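Local coordinates for protein pyridine synthase TbtD (Thermobispora bispora, PDB 5WA4) that probably catalyses the pyridine-forming [4+2] aza-cycloaddition of thiomuracin biosynthesis, binding the leader peptide of its substrate, at residues E[213-216]-E[222-225]; E[166-171]-E[336-341]; E[197-202]-E[206-211]; E[172-177]-E[228-233]; E[189-194]-E[320-325]. All coordinates share one frame; numbering follows the deposited sequence.

Interaction 1: residues E[213-216]-E[222-225]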
# COMPACT_ATOMS: atom_id res chain seq x y z
N ARG E 213 2.70 0.71 32.04
CA ARG E 213 1.54 0.09 32.71
C ARG E 213 1.91 -0.49 34.08
O ARG E 213 1.07 -0.55 34.97
CB ARG E 213 0.90 -1.01 31.83
CG ARG E 213 0.78 -0.65 30.34
CD ARG E 213 -0.58 -0.92 29.71
NE ARG E 213 -0.66 -2.08 28.80
CZ ARG E 213 -1.44 -2.11 27.71
NH1 ARG E 213 -2.15 -1.03 27.37
NH2 ARG E 213 -1.48 -3.19 26.93
N ASP E 214 3.17 -0.89 34.26
CA ASP E 214 3.67 -1.37 35.56
C ASP E 214 3.94 -0.20 36.51
O ASP E 214 3.48 -0.20 37.64
CB ASP E 214 4.96 -2.19 35.40
CG ASP E 214 4.71 -3.59 34.85
OD1 ASP E 214 3.58 -3.86 34.39
OD2 ASP E 214 5.65 -4.42 34.86
N HIS E 215 4.70 0.78 36.05
CA HIS E 215 4.98 1.98 36.83
C HIS E 215 3.69 2.66 37.27
O HIS E 215 3.64 3.30 38.32
CB HIS E 215 5.82 2.97 36.04
CG HIS E 215 5.95 4.30 36.72
ND1 HIS E 215 6.74 4.50 37.83
CD2 HIS E 215 5.36 5.49 36.46
CE1 HIS E 215 6.65 5.75 38.21
NE2 HIS E 215 5.82 6.38 37.41
N TYR E 216 2.65 2.54 36.47
CA TYR E 216 1.38 3.09 36.89
C TYR E 216 0.83 2.33 38.09
O TYR E 216 0.55 2.92 39.14
CB TYR E 216 0.36 3.08 35.74
CG TYR E 216 -1.01 3.48 36.23
CD1 TYR E 216 -1.29 4.80 36.58
CD2 TYR E 216 -2.00 2.53 36.39
CE1 TYR E 216 -2.54 5.16 37.04
CE2 TYR E 216 -3.24 2.87 36.85
CZ TYR E 216 -3.51 4.19 37.17
OH TYR E 216 -4.76 4.49 37.64
N ALA E 222 -1.92 7.13 43.99
CA ALA E 222 -1.44 8.50 43.86
C ALA E 222 -1.92 9.17 42.56
O ALA E 222 -2.29 10.35 42.57
CB ALA E 222 0.08 8.53 43.93
N PHE E 223 -1.93 8.42 41.46
CA PHE E 223 -2.33 8.96 40.16
C PHE E 223 -3.83 9.20 40.08
O PHE E 223 -4.27 10.25 39.63
CB PHE E 223 -1.90 8.05 39.01
CG PHE E 223 -0.48 8.24 38.59
CD1 PHE E 223 -0.13 9.27 37.75
CD2 PHE E 223 0.51 7.39 39.04
CE1 PHE E 223 1.18 9.46 37.37
CE2 PHE E 223 1.81 7.57 38.65
CZ PHE E 223 2.15 8.62 37.82
N THR E 224 -4.62 8.20 40.48
CA THR E 224 -6.07 8.29 40.35
C THR E 224 -6.63 9.43 41.17
O THR E 224 -7.55 10.12 40.73
CB THR E 224 -6.76 7.01 40.81
OG1 THR E 224 -6.23 6.62 42.08
CG2 THR E 224 -6.57 5.90 39.80
N GLU E 225 -6.08 9.63 42.36
CA GLU E 225 -6.66 10.63 43.24
C GLU E 225 -6.15 12.05 42.93
O GLU E 225 -6.81 13.04 43.28
CB GLU E 225 -6.45 10.23 44.71
CG GLU E 225 -7.48 9.18 45.15
CD GLU E 225 -7.15 8.51 46.47
OE1 GLU E 225 -6.00 8.66 46.94
OE2 GLU E 225 -8.03 7.82 47.03
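Y216 and F223 form the aromatic part of this contact, which joins helix 205-218 to helix 220-235 on either side in sequence of the short turn between them. The rings meet obliquely, centroids 5.7 Å apart and planes at 47°. The two side chains run alongside each other, pointing oppositely: CE1 of Y216 lies 3.6 Å from CB of F223, and CD1 of Y216 is 4.0 Å from CD2 of F223. With CG anti to the backbone N (chi1 172°), the tyrosine ring is carried across toward the following helix. H215 adds a looser touch, its NE2 4.3 Å from CZ of F223, at the phenyl edge.

The T224 methyl CG2 lies 3.2 Å from Y216 OH, near the ring plane, a van der Waals touch between side chains that cross at about a right angle.

The polar ends find partners beyond this interface: Y216 OH bonds to D348, T224 OG1 to R220 O and H215 ND1 to R218. H215 NE2 makes a weak hydrogen bond to the backbone of the bound leader peptide, and F223 packs on an apolar side chain of that peptide. The contact between the segments is thus mainly van der Waals packing, with H215 and F223 serving the peptide site as well.

Interaction 2: residues E[166-171]-E[336-341]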
# COMPACT_ATOMS: atom_id res chain seq x y z
N THR E 166 4.90 16.60 36.62
CA THR E 166 3.68 16.70 37.42
C THR E 166 2.91 17.95 37.02
O THR E 166 1.69 17.98 37.10
CB THR E 166 3.98 16.73 38.95
OG1 THR E 166 4.92 15.70 39.27
CG2 THR E 166 2.69 16.51 39.78
N ILE E 167 3.62 18.98 36.61
CA ILE E 167 2.95 20.12 36.04
C ILE E 167 2.26 19.69 34.74
O ILE E 167 1.06 19.91 34.55
CB ILE E 167 3.91 21.28 35.79
CG1 ILE E 167 4.46 21.77 37.14
CG2 ILE E 167 3.20 22.38 35.00
CD1 ILE E 167 5.52 22.90 37.05
N ALA E 168 3.02 19.02 33.87
CA ALA E 168 2.48 18.52 32.62
C ALA E 168 1.30 17.59 32.85
O ALA E 168 0.32 17.63 32.10
CB ALA E 168 3.53 17.82 31.83
N PHE E 169 1.35 16.76 33.88
CA PHE E 169 0.23 15.86 34.12
C PHE E 169 -1.03 16.70 34.36
O PHE E 169 -2.06 16.46 33.73
CB PHE E 169 0.51 14.94 35.30
CG PHE E 169 -0.62 13.96 35.60
CD1 PHE E 169 -1.61 14.29 36.51
CD2 PHE E 169 -0.67 12.73 34.98
CE1 PHE E 169 -2.64 13.40 36.79
CE2 PHE E 169 -1.70 11.82 35.27
CZ PHE E 169 -2.68 12.16 36.17
N ASP E 170 -0.93 17.68 35.26
CA ASP E 170 -2.06 18.54 35.60
C ASP E 170 -2.63 19.24 34.35
O ASP E 170 -3.82 19.11 34.05
CB ASP E 170 -1.67 19.59 36.66
CG ASP E 170 -1.31 18.98 38.04
OD1 ASP E 170 -1.72 17.85 38.36
OD2 ASP E 170 -0.63 19.68 38.83
N LEU E 171 -1.79 19.97 33.62
CA LEU E 171 -2.23 20.70 32.43
C LEU E 171 -2.90 19.80 31.41
O LEU E 171 -4.02 20.07 30.96
CB LEU E 171 -1.07 21.44 31.78
CG LEU E 171 -0.49 22.53 32.68
CD1 LEU E 171 0.60 23.34 31.96
CD2 LEU E 171 -1.60 23.40 33.24
N PHE E 336 4.89 11.92 26.18
CA PHE E 336 4.18 10.67 25.93
C PHE E 336 3.97 9.84 27.19
O PHE E 336 2.91 9.23 27.37
CB PHE E 336 4.89 9.86 24.86
CG PHE E 336 4.92 10.56 23.53
CD1 PHE E 336 3.73 10.94 22.92
CD2 PHE E 336 6.11 10.88 22.92
CE1 PHE E 336 3.73 11.62 21.70
CE2 PHE E 336 6.12 11.56 21.70
CZ PHE E 336 4.93 11.93 21.09
N LEU E 337 4.93 9.86 28.11
CA LEU E 337 4.78 9.12 29.35
C LEU E 337 3.68 9.71 30.21
O LEU E 337 2.82 8.98 30.72
CB LEU E 337 6.09 9.11 30.13
CG LEU E 337 6.04 8.62 31.58
CD1 LEU E 337 5.71 7.14 31.59
CD2 LEU E 337 7.34 8.94 32.29
N VAL E 338 3.71 11.03 30.37
CA VAL E 338 2.63 11.72 31.07
C VAL E 338 1.21 11.46 30.47
O VAL E 338 0.27 11.16 31.22
CB VAL E 338 2.91 13.22 31.12
CG1 VAL E 338 1.66 13.99 31.45
CG2 VAL E 338 3.99 13.49 32.15
N CYS E 339 1.06 11.51 29.14
CA CYS E 339 -0.24 11.18 28.54
C CYS E 339 -0.59 9.74 28.82
O CYS E 339 -1.75 9.41 29.06
CB CYS E 339 -0.27 11.40 27.02
SG CYS E 339 0.08 13.07 26.41
N HIS E 340 0.40 8.86 28.75
CA HIS E 340 0.08 7.47 28.95
C HIS E 340 -0.42 7.25 30.39
O HIS E 340 -1.38 6.50 30.62
CB HIS E 340 1.28 6.59 28.65
CG HIS E 340 0.99 5.13 28.78
ND1 HIS E 340 0.58 4.36 27.72
CD2 HIS E 340 0.99 4.32 29.87
CE1 HIS E 340 0.37 3.12 28.14
NE2 HIS E 340 0.61 3.08 29.44
N LEU E 341 0.21 7.93 31.35
CA LEU E 341 -0.22 7.82 32.74
C LEU E 341 -1.58 8.49 32.98
O LEU E 341 -2.37 8.02 33.80
CB LEU E 341 0.84 8.42 33.67
CG LEU E 341 2.15 7.62 33.75
CD1 LEU E 341 3.27 8.37 34.46
CD2 LEU E 341 1.87 6.28 34.41
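Within the helical bundle of TbtD, helix 332-352 crosses helix 164-178 where V338 meets A168 and F169. The two short segments run at a signed crossing angle of -51°, with their axes 9.4 Å apart at the nearest point. One methyl group does most of the work: CG1 of V338 is 3.6 Å from CA of F169 and 3.9 Å from C of A168, so it rests on the backbone of the opposing helix more closely than on its side chains. Placing that branch anti to the backbone N (chi1 163°) leaves CG1 leading into the interface. The β-carbons are a little farther off, CB of F169 at 4.1 Å from V338 CG1 and CB of A168 at 4.3 Å from V338 CG1.

One turn beyond V338, L341 meets the edge of the F169 ring, F169 CE2 lying 4.0 Å from L341 C. The polar D170 leaves the helix on another side and forms a salt bridge with R226. F169 and L341 both also pack against an apolar side chain of the bound peptide. The crossing rests on van der Waals packing of a methyl and a ring edge against the opposing helix, so shape fit rather than directional bonding sets the spacing.

Interaction 3: residues E[197-202]-E[206-211]; sequences AYLARR and VRLREL
L199 and L208 cross at about a right angle where helix 184-201 turns back into helix 205-218. CD2 of L199 comes to 3.9 Å from CD2 of L208, and the same L208 methyl reaches Y198 CE2 at 4.3 Å. L208 points inward from CB, and with CG anti to the backbone N (chi1 -175°) its CD2 reaches R202 and L199.

The flat guanidinium of R202 is spread over this leucine: CD2 of L208 sits above the centre of one face, 3.8 Å from CZ of R202. That plane is pinned from its edge, since R202 NH1 donates in plane to Y198 OH (2.9 Å, 151° at the hydrogen), and a salt bridge from R202 NE to D204 adds a second hold. Y198 OH is bonded to H333 as well.

On the other flank of L199, its CD1 lies 3.5 Å from both CG and NH1 of R209. A bend at chi3 brings that guanidinium back beside the leucine; it forms salt bridges to E196 of the same chain and E196 of the second subunit.

The helix segments are inclined at 136° with axes 9.5 Å apart. Helix 332-352 lies alongside, H333 touching R202 and L208 and H340 touching R209, while the second subunit adjoins the R209 side.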
# COMPACT_ATOMS: atom_id res chain seq x y z
N ALA E 197 0.72 6.53 19.66
CA ALA E 197 1.31 6.94 18.40
C ALA E 197 2.84 6.87 18.48
O ALA E 197 3.51 6.37 17.58
CB ALA E 197 0.85 8.33 18.04
N TYR E 198 3.36 7.38 19.59
CA TYR E 198 4.77 7.25 19.97
C TYR E 198 5.21 5.81 20.14
O TYR E 198 6.25 5.44 19.64
CB TYR E 198 5.04 8.00 21.27
CG TYR E 198 6.46 7.93 21.80
CD1 TYR E 198 7.51 8.55 21.13
CD2 TYR E 198 6.74 7.30 23.00
CE1 TYR E 198 8.79 8.52 21.62
CE2 TYR E 198 8.04 7.26 23.52
CZ TYR E 198 9.07 7.88 22.82
OH TYR E 198 10.36 7.86 23.33
N LEU E 199 4.44 5.01 20.86
CA LEU E 199 4.91 3.66 21.15
C LEU E 199 5.02 2.85 19.86
O LEU E 199 6.01 2.16 19.63
CB LEU E 199 4.00 2.99 22.18
CG LEU E 199 4.08 3.56 23.60
CD1 LEU E 199 2.93 3.06 24.43
CD2 LEU E 199 5.35 3.17 24.25
N ALA E 200 4.04 2.97 18.98
CA ALA E 200 4.09 2.31 17.67
C ALA E 200 5.32 2.70 16.82
O ALA E 200 5.76 1.94 15.96
CB ALA E 200 2.83 2.60 16.91
N ARG E 201 5.86 3.90 17.04
CA ARG E 201 7.06 4.35 16.35
C ARG E 201 8.35 3.64 16.85
O ARG E 201 9.34 3.56 16.12
CB ARG E 201 7.22 5.87 16.49
CG ARG E 201 6.20 6.72 15.70
CD ARG E 201 6.33 8.24 15.96
NE ARG E 201 7.63 8.79 15.54
CZ ARG E 201 7.92 9.23 14.31
NH1 ARG E 201 7.01 9.23 13.35
NH2 ARG E 201 9.14 9.71 14.06
N ARG E 202 8.33 3.17 18.10
CA ARG E 202 9.50 2.55 18.73
C ARG E 202 9.45 1.05 18.55
O ARG E 202 8.41 0.42 18.82
CB ARG E 202 9.58 2.90 20.23
CG ARG E 202 10.30 4.20 20.51
CD ARG E 202 10.34 4.54 22.00
NE ARG E 202 11.35 3.78 22.76
CZ ARG E 202 12.03 4.28 23.79
NH1 ARG E 202 11.83 5.54 24.18
NH2 ARG E 202 12.92 3.53 24.42
N VAL E 206 6.01 -2.37 22.78
CA VAL E 206 5.36 -3.30 23.70
C VAL E 206 6.18 -3.54 24.97
O VAL E 206 5.63 -3.93 26.00
CB VAL E 206 5.08 -4.66 23.02
CG1 VAL E 206 4.23 -5.56 23.92
CG2 VAL E 206 4.36 -4.42 21.70
N ARG E 207 7.48 -3.30 24.94
CA ARG E 207 8.23 -3.46 26.18
C ARG E 207 8.19 -2.18 27.01
O ARG E 207 8.22 -2.22 28.24
CB ARG E 207 9.67 -3.90 25.92
CG ARG E 207 10.63 -3.63 27.09
CD ARG E 207 11.65 -4.75 27.26
NE ARG E 207 12.06 -5.34 25.99
CZ ARG E 207 11.68 -6.54 25.55
NH1 ARG E 207 10.87 -7.30 26.28
NH2 ARG E 207 12.11 -6.98 24.37
N LEU E 208 8.10 -1.03 26.35
CA LEU E 208 8.07 0.22 27.09
C LEU E 208 6.65 0.47 27.61
O LEU E 208 6.46 1.17 28.61
CB LEU E 208 8.56 1.38 26.22
CG LEU E 208 8.69 2.73 26.92
CD1 LEU E 208 9.83 2.70 27.91
CD2 LEU E 208 8.89 3.82 25.87
N ARG E 209 5.66 -0.14 26.95
CA ARG E 209 4.29 -0.01 27.42
C ARG E 209 4.17 -0.61 28.79
O ARG E 209 3.73 0.06 29.73
CB ARG E 209 3.27 -0.66 26.48
CG ARG E 209 2.03 0.20 26.33
CD ARG E 209 0.79 -0.56 25.91
NE ARG E 209 0.99 -1.40 24.73
CZ ARG E 209 1.04 -0.93 23.49
NH1 ARG E 209 0.93 0.37 23.27
NH2 ARG E 209 1.22 -1.76 22.46
N GLU E 210 4.58 -1.86 28.95
CA GLU E 210 4.32 -2.49 30.23
C GLU E 210 5.24 -1.94 31.28
O GLU E 210 4.92 -2.03 32.45
CB GLU E 210 4.48 -3.99 30.14
CG GLU E 210 3.26 -4.57 29.50
CD GLU E 210 3.65 -5.52 28.43
OE1 GLU E 210 4.62 -6.28 28.65
OE2 GLU E 210 3.10 -5.36 27.31
N LEU E 211 6.36 -1.36 30.87
CA LEU E 211 7.17 -0.63 31.82
C LEU E 211 6.33 0.52 32.40
O LEU E 211 6.38 0.80 33.60
CB LEU E 211 8.44 -0.11 31.16
CG LEU E 211 9.66 -1.04 31.16
CD1 LEU E 211 10.74 -0.45 30.24
CD2 LEU E 211 10.18 -1.29 32.59

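Interaction 4: residues E[172-177]-E[228-233]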
# COMPACT_ATOMS: atom_id res chain seq x y z
N VAL E 172 -2.22 18.73 31.04
CA VAL E 172 -2.76 17.79 30.05
C VAL E 172 -4.13 17.25 30.47
O VAL E 172 -5.06 17.27 29.69
CB VAL E 172 -1.76 16.63 29.82
CG1 VAL E 172 -2.47 15.33 29.50
CG2 VAL E 172 -0.77 17.00 28.73
N VAL E 173 -4.25 16.78 31.70
CA VAL E 173 -5.53 16.27 32.20
C VAL E 173 -6.62 17.36 32.21
O VAL E 173 -7.77 17.08 31.87
CB VAL E 173 -5.38 15.71 33.65
CG1 VAL E 173 -6.73 15.27 34.21
CG2 VAL E 173 -4.41 14.55 33.68
N ALA E 174 -6.26 18.58 32.59
CA ALA E 174 -7.23 19.65 32.80
C ALA E 174 -7.87 20.09 31.48
O ALA E 174 -9.09 20.28 31.39
CB ALA E 174 -6.59 20.83 33.49
N THR E 175 -7.02 20.24 30.46
CA THR E 175 -7.47 20.56 29.12
C THR E 175 -8.44 19.50 28.56
O THR E 175 -9.48 19.85 27.97
CB THR E 175 -6.27 20.73 28.19
OG1 THR E 175 -5.44 21.77 28.70
CG2 THR E 175 -6.72 21.11 26.79
N ALA E 176 -8.13 18.21 28.75
CA ALA E 176 -9.00 17.17 28.21
C ALA E 176 -10.31 17.12 28.95
O ALA E 176 -11.31 16.67 28.40
CB ALA E 176 -8.35 15.82 28.24
N HIS E 177 -10.32 17.54 30.22
CA HIS E 177 -11.56 17.45 30.99
C HIS E 177 -12.45 18.66 30.71
O HIS E 177 -13.65 18.52 30.45
CB HIS E 177 -11.30 17.33 32.50
CG HIS E 177 -12.51 16.97 33.28
ND1 HIS E 177 -13.34 15.93 32.93
CD2 HIS E 177 -13.08 17.55 34.38
CE1 HIS E 177 -14.35 15.86 33.79
NE2 HIS E 177 -14.21 16.83 34.67
N ILE E 228 -8.67 12.75 39.79
CA ILE E 228 -9.92 13.20 40.41
C ILE E 228 -9.81 14.65 40.93
O ILE E 228 -10.74 15.44 40.80
CB ILE E 228 -10.32 12.29 41.59
CG1 ILE E 228 -10.58 10.87 41.09
CG2 ILE E 228 -11.57 12.82 42.26
CD1 ILE E 228 -11.00 9.92 42.18
N ALA E 229 -8.65 15.01 41.49
CA ALA E 229 -8.46 16.34 42.03
C ALA E 229 -8.19 17.41 40.95
O ALA E 229 -8.61 18.57 41.10
CB ALA E 229 -7.32 16.33 43.06
N VAL E 230 -7.49 17.03 39.87
CA VAL E 230 -7.20 17.97 38.78
C VAL E 230 -8.46 18.25 37.98
O VAL E 230 -8.73 19.40 37.58
CB VAL E 230 -6.11 17.44 37.83
CG1 VAL E 230 -6.22 18.06 36.46
CG2 VAL E 230 -4.76 17.73 38.42
N ALA E 231 -9.25 17.20 37.77
CA ALA E 231 -10.51 17.36 37.08
C ALA E 231 -11.41 18.31 37.88
O ALA E 231 -12.07 19.16 37.29
CB ALA E 231 -11.17 16.01 36.86
N SER E 232 -11.41 18.17 39.21
CA SER E 232 -12.19 19.03 40.10
C SER E 232 -11.85 20.51 39.92
O SER E 232 -12.74 21.33 39.70
CB SER E 232 -11.98 18.63 41.57
OG SER E 232 -12.54 17.37 41.88
N SER E 233 -10.57 20.85 40.01
CA SER E 233 -10.13 22.23 39.76
C SER E 233 -10.36 22.67 38.32
O SER E 233 -10.06 23.80 37.96
CB SER E 233 -8.66 22.42 40.11
OG SER E 233 -8.47 22.53 41.50
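The imidazole of H177 receives the methyl of A231 over one face, a CH-pi contact in which CB of A231 stands 3.9 Å from the ring centroid and 29° off the ring normal. The methyl is displaced toward CD2 of H177, 3.5 Å from A231 CB, and the A231 carbonyl oxygen approaches that same carbon. With CG anti to its backbone N (chi1 -169°), H177 reaches out to helix 220-235. Both ring nitrogens are engaged beyond the two segments, NE2 with E235 and ND1 with the backbone N of L184, and these two bonds would fix the rotation of the ring against the methyl.

Away from the imidazole the contact is aliphatic. CG1 of V230 meets CG1 of V173 at 3.6 Å and lies 4.1 Å from CB of A174, so one valine branch covers both residues.

Small residues allow a close approach: A174 and A231 are the nearest pair by CA, and the segment axes come to 8.7 Å at a signed angle of -55°. This is plain crossing of two helices in an all-helical region, joining helix 164-178 to helix 220-235 through alanine and valine side chains and the H177 ring.

Interaction 5: residues E[189-194]-E[320-325]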
# COMPACT_ATOMS: atom_id res chain seq x y z
N THR E 189 -9.45 9.07 25.70
CA THR E 189 -9.10 8.44 24.43
C THR E 189 -8.05 9.23 23.66
O THR E 189 -7.14 8.64 23.08
CB THR E 189 -10.36 8.25 23.57
OG1 THR E 189 -11.28 7.41 24.29
CG2 THR E 189 -10.03 7.63 22.22
N SER E 190 -8.16 10.55 23.65
CA SER E 190 -7.19 11.35 22.90
C SER E 190 -5.86 11.43 23.64
O SER E 190 -4.81 11.69 23.03
CB SER E 190 -7.73 12.76 22.63
OG SER E 190 -7.66 13.57 23.79
N LEU E 191 -5.92 11.20 24.95
CA LEU E 191 -4.72 11.07 25.77
C LEU E 191 -4.01 9.74 25.53
O LEU E 191 -2.79 9.70 25.44
CB LEU E 191 -5.07 11.22 27.24
CG LEU E 191 -5.39 12.66 27.63
CD1 LEU E 191 -5.41 12.81 29.13
CD2 LEU E 191 -4.40 13.63 27.00
N ARG E 192 -4.77 8.66 25.41
CA ARG E 192 -4.15 7.37 25.09
C ARG E 192 -3.60 7.37 23.66
O ARG E 192 -2.45 6.98 23.41
CB ARG E 192 -5.12 6.20 25.26
CG ARG E 192 -4.44 4.86 24.99
CD ARG E 192 -4.76 3.78 26.03
NE ARG E 192 -4.15 3.97 27.34
CZ ARG E 192 -4.78 3.78 28.49
NH1 ARG E 192 -6.06 3.40 28.51
NH2 ARG E 192 -4.15 3.96 29.64
N SER E 193 -4.43 7.82 22.73
CA SER E 193 -4.07 7.85 21.33
C SER E 193 -2.69 8.51 21.06
O SER E 193 -1.93 8.02 20.23
CB SER E 193 -5.17 8.57 20.55
OG SER E 193 -4.70 8.92 19.27
N HIS E 194 -2.40 9.59 21.78
CA HIS E 194 -1.16 10.35 21.59
C HIS E 194 0.02 9.48 21.94
O HIS E 194 0.96 9.35 21.14
CB HIS E 194 -1.17 11.63 22.44
CG HIS E 194 -0.10 12.62 22.10
ND1 HIS E 194 0.10 13.11 20.82
CD2 HIS E 194 0.77 13.30 22.89
CE1 HIS E 194 1.08 14.00 20.84
NE2 HIS E 194 1.50 14.14 22.08
N CYS E 320 -2.00 22.90 21.55
CA CYS E 320 -1.37 24.08 22.08
C CYS E 320 -0.79 23.76 23.49
O CYS E 320 0.27 24.24 23.87
CB CYS E 320 -2.38 25.25 22.12
SG CYS E 320 -2.56 26.13 20.50
N THR E 321 -1.50 22.93 24.25
CA THR E 321 -0.99 22.52 25.55
C THR E 321 0.35 21.80 25.39
O THR E 321 1.34 22.15 26.06
CB THR E 321 -1.96 21.62 26.28
OG1 THR E 321 -3.13 22.37 26.63
CG2 THR E 321 -1.32 21.07 27.55
N TYR E 322 0.38 20.80 24.51
CA TYR E 322 1.61 20.07 24.27
C TYR E 322 2.70 21.06 23.88
O TYR E 322 3.82 20.92 24.34
CB TYR E 322 1.44 19.01 23.18
CG TYR E 322 0.46 17.90 23.50
CD1 TYR E 322 0.13 17.58 24.82
CD2 TYR E 322 -0.13 17.16 22.48
CE1 TYR E 322 -0.77 16.57 25.11
CE2 TYR E 322 -1.02 16.14 22.75
CZ TYR E 322 -1.34 15.84 24.06
OH TYR E 322 -2.26 14.83 24.33
N LEU E 323 2.37 22.07 23.08
CA LEU E 323 3.37 23.02 22.62
C LEU E 323 3.91 23.89 23.77
O LEU E 323 5.08 24.34 23.75
CB LEU E 323 2.81 23.91 21.50
CG LEU E 323 2.69 23.41 20.04
CD1 LEU E 323 2.03 24.48 19.21
CD2 LEU E 323 4.04 23.09 19.42
N HIS E 324 3.06 24.10 24.79
CA HIS E 324 3.42 24.80 26.02
C HIS E 324 4.44 23.97 26.79
O HIS E 324 5.51 24.45 27.14
CB HIS E 324 2.17 25.04 26.85
CG HIS E 324 2.38 25.79 28.14
ND1 HIS E 324 2.99 27.03 28.20
CD2 HIS E 324 2.02 25.49 29.42
CE1 HIS E 324 3.00 27.46 29.45
NE2 HIS E 324 2.40 26.55 30.21
N LEU E 325 4.10 22.71 27.06
CA LEU E 325 4.96 21.80 27.80
C LEU E 325 6.36 21.72 27.14
O LEU E 325 7.36 21.72 27.84
CB LEU E 325 4.34 20.40 27.89
CG LEU E 325 2.91 20.34 28.42
CD1 LEU E 325 2.36 18.92 28.42
CD2 LEU E 325 2.79 20.96 29.80
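H194 and Y322 face each other as an offset stack, their ring centroids 4.2 Å apart and their planes only 12° from parallel. Followed outward from the backbone, the histidine starts at the phenol end of the tyrosine: its CB is 3.9 Å from Y322 OH. CG of H194, anti to the backbone N (chi1 -168°), carries the ring out over Y322 and lies 3.7 Å from Y322 CE2. From there the ring divides. On one side ND1 remains over CE2, and CE1 extends over CE2 and CD2; on the other, CD2 of H194 settles 3.5 Å from CZ of Y322. NE2 of H194 comes to CE2 of Y322 at 3.3 Å, and it is also hydrogen-bonded to R335. Seen from the tyrosine, CE2 stands above the middle of the imidazole, so the overlap is centred on one ring edge of Y322 rather than on its centroid.

The two segments, on helices 184-201 and 307-328, are widely spaced, their axes 14.0 Å apart at a signed angle of -52°, so long side chains make the contact, coming from opposite directions. Helix 332-352 lies beside the bridge, its C339 touching the H194 ring and the Y322 hydroxyl, and V172 of helix 164-178 packs against Y322.

L191 completes the contact one turn before H194. Its CD2 methyl meets Y322 OH at 3.6 Å, the two side chains crossing obliquely, and the same leucine packs on V172 and A342.

Helix 332-352 is the common thread: interaction 2 sits on it, and interactions 1, 3, 4 and 5 all have side chains against it. Interactions 2 and 5 are nearest, with centres about 9 Å apart, and join through C339, whose SG is 3.6 Å from Y322 OH. Interaction 1 meets interaction 2 where F223 CZ lies 3.6 Å from L341 CD1; this shared apolar surface also faces the bound leader peptide. Interactions 4 and 5 touch through V172 and through a probable T175–T321 hydroxyl bond. Interactions 3 and 4, about 25 Å apart between centres, mark the extremes; interaction 3 reaches the second and third subunits and interaction 1 the second, while no other chain touches interaction 4.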